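Uncharacterized protein MG296 homolog (Mycoplasma pneumoniae, PDB 2I15) is of unknown function but folds as an all-alpha protein whose five helices pack together with further copies of the same chain. Local coordinates at residues Ser71-Val74 with Val75-Leu78; Asp50-Tyr53 with Asp54-Ser57; Lys89-Val92 with Lys93-Cys96. All coordinates share one frame; numbering follows the deposited sequence.

The three contacts mark helix boundaries in an all-helical chain, and no active site or ligand pocket is established to relate them to. Contacts 1 and 3 are neighbours, their centres 9 Å apart: the first ends helix 57-75 and the other starts helix 92-113. They touch directly, with Val75 CG2 packing 3.5 Å from Cys95 O and Gln77 N lying 3.9 Å from Cys95 SG. Contact 2, in the acidic loop that leads into helix 57-75, stands apart, its centre 25 Å from that of contact 1 and 31 Å from that of contact 3. All three contacts touch the second subunit.

Contact 1. Residues Ser71-Val74 with Val75-Leu78; sequences SSEV and VKQL
Glu73 and Lys76 bring their side chains together at the C-terminal end of helix 57-75, where the chain leaves the helix through two successive inverse gamma turns centred on Lys76 and Gln77. The two chains cross obliquely: Lys76 CE comes within 3.6 Å of Glu73 OE2, and the NZ to OE2 salt bridge is long at 3.8 Å. With Lys76 CG between the backbone N and the carbonyl carbon (chi1 59°), it lies 3.1 Å from Glu73 O, and bends at chi2 and chi4 carry the rest of the chain to the carboxylate, itself turned by a bend at chi2 of Glu73. Next to it in the chain, Val75 lays both methyls near Ser71 O, with CG2 also close to Ser72 O, while its CG1 lies 4.1 Å from Val74 CG2, an apolar methyl contact. The last helical bonds run from Val75 N to Ser71 O and from Lys76 N to Ser72 O, both with N-H angles well short of straight. Beyond them the first gamma turn closes through Gln77 N to Val75 O. Val75 also packs on Ser98 of helix 92-113 and, like Ser72, on Leu11 of the second subunit. Finally, a water donates to Val74 O at 2.8 Å and accepts a weak bond from Gln77 NE2.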
loop_
_atom_site.group_PDB
_atom_site.type_symbol
_atom_site.label_atom_id
_atom_site.label_comp_id
_atom_site.label_asym_id
_atom_site.label_seq_id
_atom_site.Cartn_x
_atom_site.Cartn_y
_atom_site.Cartn_z
ATOM N N SER A 71 11.721 -11.477 8.419
ATOM C CA SER A 71 10.575 -10.838 7.779
ATOM C C SER A 71 9.698 -11.952 7.215
ATOM O O SER A 71 8.483 -11.970 7.409
ATOM C CB SER A 71 11.027 -9.923 6.633
ATOM O OG SER A 71 9.934 -9.322 5.946
ATOM N N SER A 72 10.328 -12.901 6.538
ATOM C CA SER A 72 9.608 -14.000 5.926
ATOM C C SER A 72 8.866 -14.844 6.952
ATOM O O SER A 72 7.738 -15.269 6.715
ATOM C CB SER A 72 10.587 -14.874 5.140
ATOM O OG SER A 72 9.992 -15.365 3.948
ATOM N N GLU A 73 9.496 -15.079 8.092
ATOM C CA GLU A 73 8.899 -15.899 9.132
ATOM C C GLU A 73 7.692 -15.221 9.774
ATOM O O GLU A 73 6.682 -15.869 10.035
ATOM C CB GLU A 73 9.956 -16.232 10.197
ATOM C CG GLU A 73 9.890 -17.646 10.776
ATOM C CD GLU A 73 9.076 -17.738 12.062
ATOM O OE1 GLU A 73 9.199 -16.820 12.906
ATOM O OE2 GLU A 73 8.330 -18.733 12.242
ATOM N N VAL A 74 7.773 -13.921 10.017
ATOM C CA VAL A 74 6.654 -13.249 10.659
ATOM C C VAL A 74 5.455 -12.994 9.760
ATOM O O VAL A 74 4.343 -12.844 10.266
ATOM C CB VAL A 74 7.083 -11.913 11.318
ATOM C CG1 VAL A 74 8.144 -12.179 12.376
ATOM C CG2 VAL A 74 7.588 -10.948 10.264
ATOM N N VAL A 75 5.652 -12.942 8.445
ATOM C CA VAL A 75 4.519 -12.698 7.547
ATOM C C VAL A 75 3.845 -13.959 7.032
ATOM O O VAL A 75 2.691 -13.906 6.620
ATOM C CB VAL A 75 4.908 -11.859 6.314
ATOM C CG1 VAL A 75 5.465 -10.513 6.754
ATOM C CG2 VAL A 75 5.914 -12.615 5.459
ATOM N N LYS A 76 4.560 -15.084 7.051
ATOM C CA LYS A 76 3.999 -16.347 6.567
ATOM C C LYS A 76 2.971 -16.888 7.541
ATOM O O LYS A 76 3.156 -17.961 8.105
ATOM C CB LYS A 76 5.089 -17.404 6.380
ATOM C CG LYS A 76 5.862 -17.719 7.646
ATOM C CD LYS A 76 6.250 -19.182 7.713
ATOM C CE LYS A 76 7.003 -19.471 9.004
ATOM N NZ LYS A 76 8.174 -20.360 8.774
ATOM N N GLN A 77 1.872 -16.165 7.726
ATOM C CA GLN A 77 0.882 -16.649 8.655
ATOM C C GLN A 77 -0.079 -17.652 8.080
ATOM O O GLN A 77 -1.290 -17.520 8.204
ATOM C CB GLN A 77 0.140 -15.509 9.337
ATOM C CG GLN A 77 -0.544 -14.521 8.439
ATOM C CD GLN A 77 -0.635 -13.172 9.122
ATOM O OE1 GLN A 77 -1.467 -12.333 8.778
ATOM N NE2 GLN A 77 0.243 -12.953 10.101
ATOM N N LEU A 78 0.508 -18.645 7.419
ATOM C CA LEU A 78 -0.202 -19.806 6.881
ATOM C C LEU A 78 0.231 -20.562 8.129
ATOM O O LEU A 78 1.230 -20.141 8.743
ATOM C CB LEU A 78 0.531 -20.376 5.653
ATOM C CG LEU A 78 1.623 -21.432 5.895
ATOM C CD1 LEU A 78 1.763 -22.347 4.675
ATOM C CD2 LEU A 78 2.954 -20.762 6.235
HETATM O O HOH W 1 2.309 -11.051 10.783
#

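Contact 2. Residues Asp50-Tyr53 with Asp54-Ser57; sequences DDDY and DDQS
Asp52 and Asp55 are turned towards each other by different first torsions: in Asp52 the carboxylate stands opposite the backbone N (chi1 -162°), whereas in Asp55 it is tucked between the backbone N and the carbonyl carbon (chi1 37°). The side chains cross at about a right angle, with their carboxylate planes 70° apart. Asp55 OD1 becomes the acceptor for two consecutive amides, Tyr53 N at 3.1 Å and Asp54 N at 3.3 Å. Both N-H groups approach from the same face and from above the carboxylate plane, the Asp54 donor much more steeply. Tyr53 N is shared, since Asp52 OD1 also accepts from it at 2.9 Å, through the lone pair that faces away from the other oxygen. The two acidic oxygens, Asp52 OD1 and Asp55 OD1, are modelled only 2.4 Å apart; with Asp52 poorly ordered the exact value is doubtful. Glu41 brings a further carboxylate close to both, so several like charges gather here. Asp54 OD1 and Asp51 OD2 add a looser pair of like charges, 4.2 Å apart. On the assembly side the Tyr53 ring stacks with Phe34 of the second subunit, while Tyr53 O accepts from Asn35 of that subunit. The whole is an aspartate-rich loop between helices 27-41 and 57-75, held by side-chain-to-backbone hydrogen bonds and leading directly into a helix N-cap, where Gln56 OE1 accepts from Phe59 N at the start of helix 57-75.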
loop_
_atom_site.group_PDB
_atom_site.type_symbol
_atom_site.label_atom_id
_atom_site.label_comp_id
_atom_site.label_asym_id
_atom_site.label_seq_id
_atom_site.Cartn_x
_atom_site.Cartn_y
_atom_site.Cartn_z
ATOM N N ASP A 50 15.427 1.777 8.723
ATOM C CA ASP A 50 16.423 2.262 9.622
ATOM C C ASP A 50 17.435 3.112 8.937
ATOM O O ASP A 50 18.127 2.614 8.034
ATOM C CB ASP A 50 17.136 1.065 10.268
ATOM C CG ASP A 50 17.385 1.256 11.730
ATOM O OD1 ASP A 50 18.032 2.255 12.109
ATOM O OD2 ASP A 50 16.931 0.387 12.502
ATOM N N ASP A 51 17.522 4.390 9.319
ATOM C CA ASP A 51 18.602 5.155 8.744
ATOM C C ASP A 51 19.541 4.207 9.461
ATOM O O ASP A 51 19.600 4.149 10.698
ATOM C CB ASP A 51 18.718 6.573 9.303
ATOM C CG ASP A 51 19.846 7.336 8.671
ATOM O OD1 ASP A 51 20.198 8.424 9.181
ATOM O OD2 ASP A 51 20.391 6.850 7.662
ATOM N N ASP A 52 20.213 3.398 8.666
ATOM C CA ASP A 52 21.086 2.363 9.180
ATOM C C ASP A 52 21.909 2.290 7.939
ATOM O O ASP A 52 21.695 3.103 7.044
ATOM C CB ASP A 52 20.216 1.107 9.370
ATOM C CG ASP A 52 20.828 0.056 10.280
ATOM O OD1 ASP A 52 21.904 -0.475 9.962
ATOM O OD2 ASP A 52 20.204 -0.263 11.319
ATOM N N TYR A 53 22.805 1.324 7.825
ATOM C CA TYR A 53 23.650 1.310 6.647
ATOM C C TYR A 53 24.569 2.471 6.995
ATOM O O TYR A 53 24.952 3.264 6.140
ATOM C CB TYR A 53 22.823 1.601 5.388
ATOM C CG TYR A 53 21.891 0.482 5.004
ATOM C CD1 TYR A 53 20.907 0.036 5.874
ATOM C CD2 TYR A 53 22.006 -0.144 3.771
ATOM C CE1 TYR A 53 20.066 -1.002 5.520
ATOM C CE2 TYR A 53 21.170 -1.182 3.409
ATOM C CZ TYR A 53 20.212 -1.608 4.286
ATOM O OH TYR A 53 19.423 -2.679 3.946
ATOM N N ASP A 54 24.835 2.560 8.299
ATOM C CA ASP A 54 25.738 3.513 8.922
ATOM C C ASP A 54 26.911 2.630 9.339
ATOM O O ASP A 54 28.079 2.947 9.140
ATOM C CB ASP A 54 25.093 4.119 10.167
ATOM C CG ASP A 54 24.068 5.182 9.832
ATOM O OD1 ASP A 54 24.296 5.940 8.850
ATOM O OD2 ASP A 54 23.040 5.264 10.554
ATOM N N ASP A 55 26.528 1.502 9.913
ATOM C CA ASP A 55 27.394 0.435 10.391
ATOM C C ASP A 55 28.305 -0.112 9.290
ATOM O O ASP A 55 28.133 0.180 8.098
ATOM C CB ASP A 55 26.496 -0.689 10.875
ATOM C CG ASP A 55 25.246 -0.843 9.992
ATOM O OD1 ASP A 55 24.269 -0.080 10.191
ATOM O OD2 ASP A 55 25.234 -1.703 9.081
ATOM N N GLN A 56 29.256 -0.940 9.699
ATOM C CA GLN A 56 30.179 -1.545 8.758
ATOM C C GLN A 56 29.480 -2.613 7.913
ATOM O O GLN A 56 28.586 -3.320 8.385
ATOM C CB GLN A 56 31.372 -2.125 9.516
ATOM C CG GLN A 56 30.987 -2.883 10.763
ATOM C CD GLN A 56 31.041 -4.368 10.557
ATOM O OE1 GLN A 56 30.925 -4.845 9.427
ATOM N NE2 GLN A 56 31.202 -5.120 11.650
ATOM N N SER A 57 29.895 -2.706 6.653
ATOM C CA SER A 57 29.312 -3.641 5.697
ATOM C C SER A 57 29.283 -5.089 6.143
ATOM O O SER A 57 28.355 -5.817 5.791
ATOM C CB SER A 57 30.046 -3.560 4.357
ATOM O OG SER A 57 31.368 -4.050 4.464
#

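Contact 3. Residues Lys89-Val92 with Lys93-Cys96; sequences KGDV and KSCC
An N-cap opens helix 92-113, and Asp91 is the capping residue, gripping Ser94 by both of its carboxylate oxygens. The backbone bond is nearly straight: Ser94 N donates to Asp91 OD2 at 2.8 Å with an N-H angle of 172°. The second oxygen, OD1, accepts from Ser94 OG at 2.5 Å, a short bond that completes a two-point hold of side chain on side chain and backbone. Both donors meet the carboxylate from above its plane, the hydroxyl more steeply than the amide. The hold depends on Asp91 CG lying between its own backbone N and carbonyl carbon (chi1 68°), which folds the acid back over the first turn, and Ser94 places OG in the matching position on its own residue. Bound in this way, the carboxylate takes up an amide at the open end of the helix, where its negative charge would probably also interact favourably with the helix dipole. Behind the cap the regular pattern begins with Cys96 N donating to Val92 O at 3.2 Å. The Val92 side chain adds an apolar contact, its CG2 reaching Cys96 SG at 4.5 Å. Lys8 of the second subunit donates to Gly90 O, and Asp91 makes backbone bonds to the third subunit. The cap thus begins helix 92-113 beside the end of helix 57-75, where Leu78, in the loop that follows that helix, packs its CB 3.9 Å from Gly90 O.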
loop_
_atom_site.group_PDB
_atom_site.type_symbol
_atom_site.label_atom_id
_atom_site.label_comp_id
_atom_site.label_asym_id
_atom_site.label_seq_id
_atom_site.Cartn_x
_atom_site.Cartn_y
_atom_site.Cartn_z
ATOM N N LYS A 89 -5.687 -20.170 8.901
ATOM C CA LYS A 89 -4.865 -20.489 7.731
ATOM C C LYS A 89 -3.958 -19.380 7.205
ATOM O O LYS A 89 -2.920 -19.115 7.808
ATOM C CB LYS A 89 -5.727 -21.066 6.595
ATOM C CG LYS A 89 -7.075 -20.426 6.332
ATOM C CD LYS A 89 -7.871 -21.360 5.408
ATOM C CE LYS A 89 -9.136 -20.739 4.828
ATOM N NZ LYS A 89 -8.912 -20.160 3.468
ATOM N N GLY A 90 -4.330 -18.759 6.085
ATOM C CA GLY A 90 -3.524 -17.681 5.512
ATOM C C GLY A 90 -3.193 -17.830 4.024
ATOM O O GLY A 90 -2.392 -18.689 3.658
ATOM N N ASP A 91 -3.770 -17.003 3.153
ATOM C CA ASP A 91 -3.489 -17.143 1.724
ATOM C C ASP A 91 -2.056 -16.811 1.337
ATOM O O ASP A 91 -1.280 -16.311 2.152
ATOM C CB ASP A 91 -4.450 -16.296 0.882
ATOM C CG ASP A 91 -4.239 -14.803 1.067
ATOM O OD1 ASP A 91 -4.611 -14.279 2.142
ATOM O OD2 ASP A 91 -3.705 -14.151 0.139
ATOM N N VAL A 92 -1.733 -17.075 0.074
ATOM C CA VAL A 92 -0.400 -16.845 -0.478
ATOM C C VAL A 92 -0.085 -15.386 -0.844
ATOM O O VAL A 92 1.027 -14.897 -0.600
ATOM C CB VAL A 92 -0.190 -17.712 -1.729
ATOM C CG1 VAL A 92 -1.369 -17.535 -2.680
ATOM C CG2 VAL A 92 1.100 -17.320 -2.421
ATOM N N LYS A 93 -1.057 -14.692 -1.428
ATOM C CA LYS A 93 -0.853 -13.302 -1.839
ATOM C C LYS A 93 -0.641 -12.332 -0.676
ATOM O O LYS A 93 0.287 -11.518 -0.700
ATOM C CB LYS A 93 -2.039 -12.819 -2.673
ATOM C CG LYS A 93 -1.654 -12.025 -3.910
ATOM C CD LYS A 93 -1.555 -12.930 -5.139
ATOM C CE LYS A 93 -0.458 -13.983 -4.990
ATOM N NZ LYS A 93 -0.460 -14.961 -6.115
ATOM N N SER A 94 -1.512 -12.416 0.329
ATOM C CA SER A 94 -1.436 -11.537 1.486
ATOM C C SER A 94 -0.106 -11.672 2.229
ATOM O O SER A 94 0.450 -10.677 2.704
ATOM C CB SER A 94 -2.620 -11.796 2.435
ATOM O OG SER A 94 -2.572 -13.092 3.010
ATOM N N CYS A 95 0.411 -12.896 2.320
ATOM C CA CYS A 95 1.685 -13.131 3.004
ATOM C C CYS A 95 2.835 -12.497 2.220
ATOM O O CYS A 95 3.739 -11.894 2.796
ATOM C CB CYS A 95 1.944 -14.631 3.161
ATOM S SG CYS A 95 0.690 -15.510 4.109
ATOM N N CYS A 96 2.797 -12.642 0.900
ATOM C CA CYS A 96 3.833 -12.081 0.039
ATOM C C CYS A 96 3.666 -10.579 -0.065
ATOM O O CYS A 96 4.632 -9.847 -0.315
ATOM C CB CYS A 96 3.736 -12.670 -1.364
ATOM S SG CYS A 96 4.326 -14.345 -1.508
#